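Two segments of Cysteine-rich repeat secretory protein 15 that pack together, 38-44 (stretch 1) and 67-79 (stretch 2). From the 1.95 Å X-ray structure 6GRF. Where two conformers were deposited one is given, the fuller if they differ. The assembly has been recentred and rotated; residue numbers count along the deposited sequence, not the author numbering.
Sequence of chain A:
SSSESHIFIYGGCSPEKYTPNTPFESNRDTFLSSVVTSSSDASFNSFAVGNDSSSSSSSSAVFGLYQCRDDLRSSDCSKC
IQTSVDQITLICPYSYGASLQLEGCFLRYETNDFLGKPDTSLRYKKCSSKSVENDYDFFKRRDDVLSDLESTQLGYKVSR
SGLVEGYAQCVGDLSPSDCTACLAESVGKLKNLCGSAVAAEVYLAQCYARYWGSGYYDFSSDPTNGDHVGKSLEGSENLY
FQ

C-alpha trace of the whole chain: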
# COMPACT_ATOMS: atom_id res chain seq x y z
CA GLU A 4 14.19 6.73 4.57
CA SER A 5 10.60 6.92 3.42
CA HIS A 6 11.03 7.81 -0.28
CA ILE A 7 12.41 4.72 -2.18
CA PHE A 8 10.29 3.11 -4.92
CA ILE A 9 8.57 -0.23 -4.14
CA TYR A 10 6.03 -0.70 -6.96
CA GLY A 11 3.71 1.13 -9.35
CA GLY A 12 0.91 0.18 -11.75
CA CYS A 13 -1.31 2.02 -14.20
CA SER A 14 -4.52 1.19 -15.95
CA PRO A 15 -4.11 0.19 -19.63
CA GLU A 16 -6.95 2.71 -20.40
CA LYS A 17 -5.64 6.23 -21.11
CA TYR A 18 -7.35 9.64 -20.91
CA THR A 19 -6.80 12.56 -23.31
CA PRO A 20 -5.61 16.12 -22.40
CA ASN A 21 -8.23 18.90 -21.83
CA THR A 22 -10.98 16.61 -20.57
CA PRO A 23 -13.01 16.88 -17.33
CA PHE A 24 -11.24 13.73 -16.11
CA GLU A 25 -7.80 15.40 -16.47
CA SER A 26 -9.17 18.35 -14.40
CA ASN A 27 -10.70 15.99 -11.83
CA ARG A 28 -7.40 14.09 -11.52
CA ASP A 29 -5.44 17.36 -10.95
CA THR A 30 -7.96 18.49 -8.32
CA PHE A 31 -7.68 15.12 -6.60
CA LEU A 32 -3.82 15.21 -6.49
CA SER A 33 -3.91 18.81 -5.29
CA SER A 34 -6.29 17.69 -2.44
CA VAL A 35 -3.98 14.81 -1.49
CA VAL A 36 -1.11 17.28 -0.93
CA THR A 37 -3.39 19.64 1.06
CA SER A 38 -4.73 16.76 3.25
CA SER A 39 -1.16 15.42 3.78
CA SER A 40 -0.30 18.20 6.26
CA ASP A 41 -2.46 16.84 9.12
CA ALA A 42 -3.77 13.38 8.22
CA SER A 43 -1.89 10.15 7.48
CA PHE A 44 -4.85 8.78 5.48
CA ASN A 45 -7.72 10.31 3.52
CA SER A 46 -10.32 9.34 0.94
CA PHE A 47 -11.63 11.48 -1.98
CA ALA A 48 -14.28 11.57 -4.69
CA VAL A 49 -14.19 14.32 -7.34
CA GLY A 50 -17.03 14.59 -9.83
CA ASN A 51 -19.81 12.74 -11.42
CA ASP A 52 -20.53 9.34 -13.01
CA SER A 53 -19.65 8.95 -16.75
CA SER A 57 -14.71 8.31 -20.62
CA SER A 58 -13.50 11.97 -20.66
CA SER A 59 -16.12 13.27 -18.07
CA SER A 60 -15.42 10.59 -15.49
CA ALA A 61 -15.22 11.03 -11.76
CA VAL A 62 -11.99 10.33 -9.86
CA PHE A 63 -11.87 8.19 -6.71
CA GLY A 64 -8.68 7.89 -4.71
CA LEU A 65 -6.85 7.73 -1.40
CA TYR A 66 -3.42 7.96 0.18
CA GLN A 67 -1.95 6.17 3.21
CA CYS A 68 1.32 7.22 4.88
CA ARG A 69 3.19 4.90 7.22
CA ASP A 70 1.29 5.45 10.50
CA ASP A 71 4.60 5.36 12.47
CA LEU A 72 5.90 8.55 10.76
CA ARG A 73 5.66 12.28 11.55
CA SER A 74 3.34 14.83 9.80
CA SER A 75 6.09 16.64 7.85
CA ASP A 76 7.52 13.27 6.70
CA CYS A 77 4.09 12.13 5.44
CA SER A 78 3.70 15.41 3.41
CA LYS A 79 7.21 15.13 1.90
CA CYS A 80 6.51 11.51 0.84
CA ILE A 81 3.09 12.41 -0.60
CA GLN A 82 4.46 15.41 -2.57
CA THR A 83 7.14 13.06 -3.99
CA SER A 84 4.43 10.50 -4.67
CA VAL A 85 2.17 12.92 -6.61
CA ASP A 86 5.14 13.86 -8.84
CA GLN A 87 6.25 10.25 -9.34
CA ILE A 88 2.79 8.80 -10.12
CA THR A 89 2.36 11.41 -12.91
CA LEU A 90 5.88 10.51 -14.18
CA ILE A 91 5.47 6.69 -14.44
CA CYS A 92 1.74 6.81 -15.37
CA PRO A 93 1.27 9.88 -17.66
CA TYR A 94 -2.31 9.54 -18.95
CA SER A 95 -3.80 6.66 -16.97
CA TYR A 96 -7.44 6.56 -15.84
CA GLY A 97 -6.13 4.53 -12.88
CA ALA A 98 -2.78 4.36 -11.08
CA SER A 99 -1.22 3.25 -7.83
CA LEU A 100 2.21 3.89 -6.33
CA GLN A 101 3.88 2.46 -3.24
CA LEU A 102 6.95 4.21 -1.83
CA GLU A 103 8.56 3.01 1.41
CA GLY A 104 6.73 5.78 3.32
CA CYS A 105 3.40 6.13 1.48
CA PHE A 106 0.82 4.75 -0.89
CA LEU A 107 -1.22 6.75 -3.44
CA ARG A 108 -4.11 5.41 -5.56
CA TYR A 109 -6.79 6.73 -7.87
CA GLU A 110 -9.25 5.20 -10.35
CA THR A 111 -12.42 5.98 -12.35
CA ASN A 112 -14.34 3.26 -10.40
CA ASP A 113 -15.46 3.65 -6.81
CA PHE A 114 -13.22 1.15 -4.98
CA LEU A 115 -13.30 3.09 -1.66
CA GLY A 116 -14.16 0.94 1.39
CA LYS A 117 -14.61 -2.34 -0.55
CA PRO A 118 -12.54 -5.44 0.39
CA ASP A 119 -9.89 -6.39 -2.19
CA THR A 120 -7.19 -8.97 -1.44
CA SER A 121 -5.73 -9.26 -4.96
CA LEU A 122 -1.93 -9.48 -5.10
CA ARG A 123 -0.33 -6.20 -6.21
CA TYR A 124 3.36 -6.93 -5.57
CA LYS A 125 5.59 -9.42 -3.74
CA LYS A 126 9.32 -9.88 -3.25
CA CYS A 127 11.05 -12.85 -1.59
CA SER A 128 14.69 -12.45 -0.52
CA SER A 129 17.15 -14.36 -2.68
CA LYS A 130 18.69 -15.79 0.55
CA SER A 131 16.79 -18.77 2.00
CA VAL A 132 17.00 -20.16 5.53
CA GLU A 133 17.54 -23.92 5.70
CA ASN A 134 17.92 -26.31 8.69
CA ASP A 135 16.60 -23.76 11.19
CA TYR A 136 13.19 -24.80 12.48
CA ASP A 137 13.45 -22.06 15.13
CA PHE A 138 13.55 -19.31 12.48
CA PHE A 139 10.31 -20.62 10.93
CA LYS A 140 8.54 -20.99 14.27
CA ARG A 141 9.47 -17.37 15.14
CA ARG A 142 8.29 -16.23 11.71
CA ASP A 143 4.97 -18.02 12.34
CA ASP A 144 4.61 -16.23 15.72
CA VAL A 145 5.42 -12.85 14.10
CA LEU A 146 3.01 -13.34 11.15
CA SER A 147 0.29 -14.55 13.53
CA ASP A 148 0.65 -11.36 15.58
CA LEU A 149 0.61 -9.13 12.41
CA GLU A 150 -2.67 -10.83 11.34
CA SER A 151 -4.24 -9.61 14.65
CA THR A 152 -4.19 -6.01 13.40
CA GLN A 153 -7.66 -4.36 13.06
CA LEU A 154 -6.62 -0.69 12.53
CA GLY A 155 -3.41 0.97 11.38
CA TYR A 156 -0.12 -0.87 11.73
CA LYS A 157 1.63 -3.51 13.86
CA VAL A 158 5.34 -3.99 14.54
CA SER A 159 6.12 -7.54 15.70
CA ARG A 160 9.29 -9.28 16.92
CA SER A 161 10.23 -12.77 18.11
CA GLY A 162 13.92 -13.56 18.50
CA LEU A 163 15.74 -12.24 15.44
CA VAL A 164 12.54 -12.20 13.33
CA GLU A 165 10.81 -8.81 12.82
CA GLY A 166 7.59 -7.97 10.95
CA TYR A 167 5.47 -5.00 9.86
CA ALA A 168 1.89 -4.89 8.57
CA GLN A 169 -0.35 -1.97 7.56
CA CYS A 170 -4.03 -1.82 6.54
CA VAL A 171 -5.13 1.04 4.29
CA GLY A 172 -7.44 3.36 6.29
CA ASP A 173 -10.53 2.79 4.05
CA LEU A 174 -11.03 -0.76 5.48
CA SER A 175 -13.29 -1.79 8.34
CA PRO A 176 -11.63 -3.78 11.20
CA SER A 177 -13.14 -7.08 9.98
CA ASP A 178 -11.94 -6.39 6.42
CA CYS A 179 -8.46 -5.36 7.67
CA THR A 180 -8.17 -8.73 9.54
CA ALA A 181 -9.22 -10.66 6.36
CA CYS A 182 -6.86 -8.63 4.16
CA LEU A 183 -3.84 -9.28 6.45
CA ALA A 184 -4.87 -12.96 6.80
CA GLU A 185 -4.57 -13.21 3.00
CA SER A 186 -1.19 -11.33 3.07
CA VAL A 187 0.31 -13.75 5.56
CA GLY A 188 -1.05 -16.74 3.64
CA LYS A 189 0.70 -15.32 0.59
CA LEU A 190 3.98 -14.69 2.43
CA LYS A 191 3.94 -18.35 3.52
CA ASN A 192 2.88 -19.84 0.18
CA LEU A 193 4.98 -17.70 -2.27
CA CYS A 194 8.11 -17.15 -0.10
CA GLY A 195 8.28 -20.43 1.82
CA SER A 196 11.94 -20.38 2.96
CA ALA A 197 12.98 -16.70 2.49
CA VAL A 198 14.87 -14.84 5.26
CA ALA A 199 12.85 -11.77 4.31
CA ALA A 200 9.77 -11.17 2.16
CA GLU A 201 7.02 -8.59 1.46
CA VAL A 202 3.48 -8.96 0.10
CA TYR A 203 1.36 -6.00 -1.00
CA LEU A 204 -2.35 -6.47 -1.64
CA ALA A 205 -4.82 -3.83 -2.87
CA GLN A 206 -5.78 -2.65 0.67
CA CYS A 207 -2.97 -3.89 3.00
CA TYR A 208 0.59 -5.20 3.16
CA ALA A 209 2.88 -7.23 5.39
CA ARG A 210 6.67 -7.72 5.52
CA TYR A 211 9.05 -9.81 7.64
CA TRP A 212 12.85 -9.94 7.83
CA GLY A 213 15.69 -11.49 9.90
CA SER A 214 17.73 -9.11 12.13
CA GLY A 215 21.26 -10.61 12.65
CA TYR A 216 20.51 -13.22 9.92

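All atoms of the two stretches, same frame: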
# COMPACT_ATOMS: atom_id res chain seq x y z
N SER A 38 -4.30 17.65 2.15
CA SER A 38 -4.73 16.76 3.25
C SER A 38 -3.53 16.19 4.02
O SER A 38 -3.61 16.01 5.23
CB SER A 38 -5.58 15.64 2.73
OG SER A 38 -6.18 14.92 3.79
N SER A 39 -2.47 15.87 3.28
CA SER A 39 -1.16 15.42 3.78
C SER A 39 -0.76 16.06 5.11
O SER A 39 -0.32 15.37 6.04
CB SER A 39 -0.09 15.71 2.76
OG SER A 39 0.48 14.51 2.29
N SER A 40 -0.84 17.39 5.17
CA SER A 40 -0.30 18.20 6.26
C SER A 40 -0.71 17.66 7.63
O SER A 40 0.10 17.68 8.54
CB SER A 40 -0.70 19.65 6.13
OG SER A 40 -0.94 19.98 4.78
N ASP A 41 -1.97 17.20 7.78
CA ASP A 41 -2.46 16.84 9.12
C ASP A 41 -3.34 15.58 9.12
O ASP A 41 -4.10 15.37 10.06
CB ASP A 41 -3.18 18.02 9.77
CG ASP A 41 -4.21 18.67 8.88
OD1 ASP A 41 -4.78 17.95 8.03
OD2 ASP A 41 -4.43 19.90 9.03
N ALA A 42 -3.19 14.71 8.13
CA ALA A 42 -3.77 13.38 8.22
C ALA A 42 -2.89 12.40 7.43
O ALA A 42 -2.41 12.71 6.34
CB ALA A 42 -5.20 13.37 7.74
N SER A 43 -2.69 11.22 8.03
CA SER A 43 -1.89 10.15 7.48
C SER A 43 -2.65 9.36 6.40
O SER A 43 -2.04 8.68 5.60
CB SER A 43 -1.43 9.25 8.58
OG SER A 43 -0.48 9.95 9.36
N PHE A 44 -3.98 9.44 6.43
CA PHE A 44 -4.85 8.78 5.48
C PHE A 44 -6.03 9.70 5.15
O PHE A 44 -6.56 10.38 6.01
CB PHE A 44 -5.40 7.46 6.04
CG PHE A 44 -6.65 7.01 5.33
CD1 PHE A 44 -6.57 6.36 4.11
CD2 PHE A 44 -7.90 7.31 5.83
CE1 PHE A 44 -7.72 6.01 3.42
CE2 PHE A 44 -9.05 6.94 5.14
CZ PHE A 44 -8.95 6.30 3.93
N GLN A 67 -2.23 6.71 1.88
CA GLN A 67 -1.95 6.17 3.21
C GLN A 67 -0.44 6.33 3.44
O GLN A 67 0.33 5.75 2.70
CB GLN A 67 -2.41 4.71 3.28
CG GLN A 67 -2.11 4.03 4.60
CD GLN A 67 -2.91 4.63 5.72
OE1 GLN A 67 -2.39 5.35 6.58
NE2 GLN A 67 -4.19 4.34 5.74
N CYS A 68 -0.06 7.16 4.42
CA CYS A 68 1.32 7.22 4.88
C CYS A 68 1.55 6.11 5.91
O CYS A 68 0.62 5.63 6.53
CB CYS A 68 1.67 8.56 5.50
SG CYS A 68 1.63 9.92 4.31
N ARG A 69 2.82 5.73 6.09
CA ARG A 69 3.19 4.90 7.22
C ARG A 69 2.73 5.60 8.50
O ARG A 69 3.10 6.73 8.74
CB ARG A 69 4.70 4.62 7.21
CG ARG A 69 5.07 3.31 6.52
CD ARG A 69 6.57 3.08 6.49
NE ARG A 69 7.16 2.86 7.80
CZ ARG A 69 7.36 1.66 8.35
NH1 ARG A 69 6.83 0.59 7.79
NH2 ARG A 69 8.08 1.54 9.45
N ASP A 70 1.90 4.91 9.29
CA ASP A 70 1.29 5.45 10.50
C ASP A 70 2.33 5.73 11.59
O ASP A 70 2.03 6.41 12.55
CB ASP A 70 0.22 4.50 11.06
CG ASP A 70 -1.20 4.79 10.62
OD1 ASP A 70 -1.55 5.99 10.52
OD2 ASP A 70 -1.96 3.82 10.40
N ASP A 71 3.54 5.18 11.45
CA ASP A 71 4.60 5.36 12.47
C ASP A 71 5.54 6.50 12.07
O ASP A 71 6.68 6.56 12.55
CB ASP A 71 5.37 4.06 12.73
CG ASP A 71 6.01 3.43 11.49
OD1 ASP A 71 5.51 3.69 10.39
OD2 ASP A 71 7.00 2.69 11.65
N LEU A 72 5.07 7.43 11.22
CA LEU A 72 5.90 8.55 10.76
C LEU A 72 5.22 9.89 11.08
O LEU A 72 4.00 9.97 11.23
CB LEU A 72 6.17 8.41 9.26
CG LEU A 72 7.28 7.42 8.89
CD1 LEU A 72 7.59 7.51 7.40
CD2 LEU A 72 8.54 7.63 9.72
N ARG A 73 6.05 10.94 11.14
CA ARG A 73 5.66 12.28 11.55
C ARG A 73 4.89 12.96 10.41
O ARG A 73 4.98 12.52 9.26
CB ARG A 73 6.90 13.09 11.95
CG ARG A 73 7.78 12.43 13.00
CD ARG A 73 9.11 13.14 13.21
NE ARG A 73 10.00 13.03 12.06
CZ ARG A 73 11.18 13.64 11.95
NH1 ARG A 73 11.62 14.42 12.93
NH2 ARG A 73 11.92 13.46 10.87
N SER A 74 4.15 14.02 10.75
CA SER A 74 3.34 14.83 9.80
C SER A 74 4.18 15.25 8.59
O SER A 74 3.85 14.90 7.44
CB SER A 74 2.75 16.05 10.48
OG SER A 74 1.40 15.84 10.86
N SER A 75 5.24 16.02 8.86
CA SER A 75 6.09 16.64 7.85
C SER A 75 6.69 15.58 6.93
O SER A 75 6.91 15.84 5.75
CB SER A 75 7.17 17.48 8.49
OG SER A 75 8.09 16.66 9.19
N ASP A 76 6.96 14.38 7.48
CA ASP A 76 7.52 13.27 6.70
C ASP A 76 6.46 12.70 5.76
O ASP A 76 6.77 12.29 4.64
CB ASP A 76 8.09 12.19 7.62
CG ASP A 76 9.43 12.55 8.22
OD1 ASP A 76 9.46 12.93 9.40
OD2 ASP A 76 10.44 12.43 7.50
N CYS A 77 5.21 12.64 6.24
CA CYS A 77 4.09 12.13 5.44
C CYS A 77 3.85 13.06 4.24
O CYS A 77 3.72 12.58 3.11
CB CYS A 77 2.87 11.92 6.33
SG CYS A 77 1.32 11.61 5.45
N SER A 78 3.88 14.39 4.46
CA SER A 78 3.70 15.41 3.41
C SER A 78 4.81 15.33 2.35
O SER A 78 4.53 15.37 1.16
CB SER A 78 3.65 16.79 3.99
OG SER A 78 2.50 16.94 4.81
N LYS A 79 6.06 15.23 2.80
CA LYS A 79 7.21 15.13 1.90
C LYS A 79 7.01 13.94 0.96
O LYS A 79 7.16 14.06 -0.24
CB LYS A 79 8.51 14.98 2.71
CG LYS A 79 9.65 15.89 2.27
CD LYS A 79 9.76 17.15 3.11
CE LYS A 79 10.88 18.05 2.64
NZ LYS A 79 11.29 18.99 3.71
O HOH W 1 3.15 18.34 7.24

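This is a small, largely polar contact in which helical residues, a loop and the start of a strand lie against a strand, a turn and a helix tied together by a disulfide. About 450 Å² is buried, both sides summed.

At one end the backbones pair as antiparallel strands. Phe 44 and Gln 67 form a non-hydrogen-bonded pair, with CA atoms 4.5 Å apart. The bond that holds this end comes from the neighbouring residues: Cys 68 N donates to Ser 43 O at 2.8 Å and is nearly straight. The same carbonyl also receives a CA-H...O contact, with Gln 67 CA 3.5 Å from Ser 43 O. Phe 44 and Gln 67 project from the same face of the sheet, so their side chains meet there.

Stretch 2 then leaves the strand through a type I turn from Arg 69 to Leu 72. Arg 73 occupies the N-cap position of the following helix and makes a salt bridge to Asp 76, with NE of Arg 73 2.7 Å from OD1 of Asp 76. The disulfide between Cys 68 SG and Cys 77 SG, 2.1 Å long, ties this helix back to the strand. Cys 77 SG packs against stretch 1, 4.1 Å from Ser 43 CA and 4.0 Å from Ala 42 O.

At the other end serines meet. Ser 39 points toward the helix, and its CB lies 3.5 Å from Ser 78 OG. Its own hydroxyl is buried without a polar partner. Ser 74 OG donates to Ser 40 O at 3.2 Å. A water adds a second link: it lies 2.9 Å from Ser 78 OG and donates weakly to Ser 40 O at 3.4 Å.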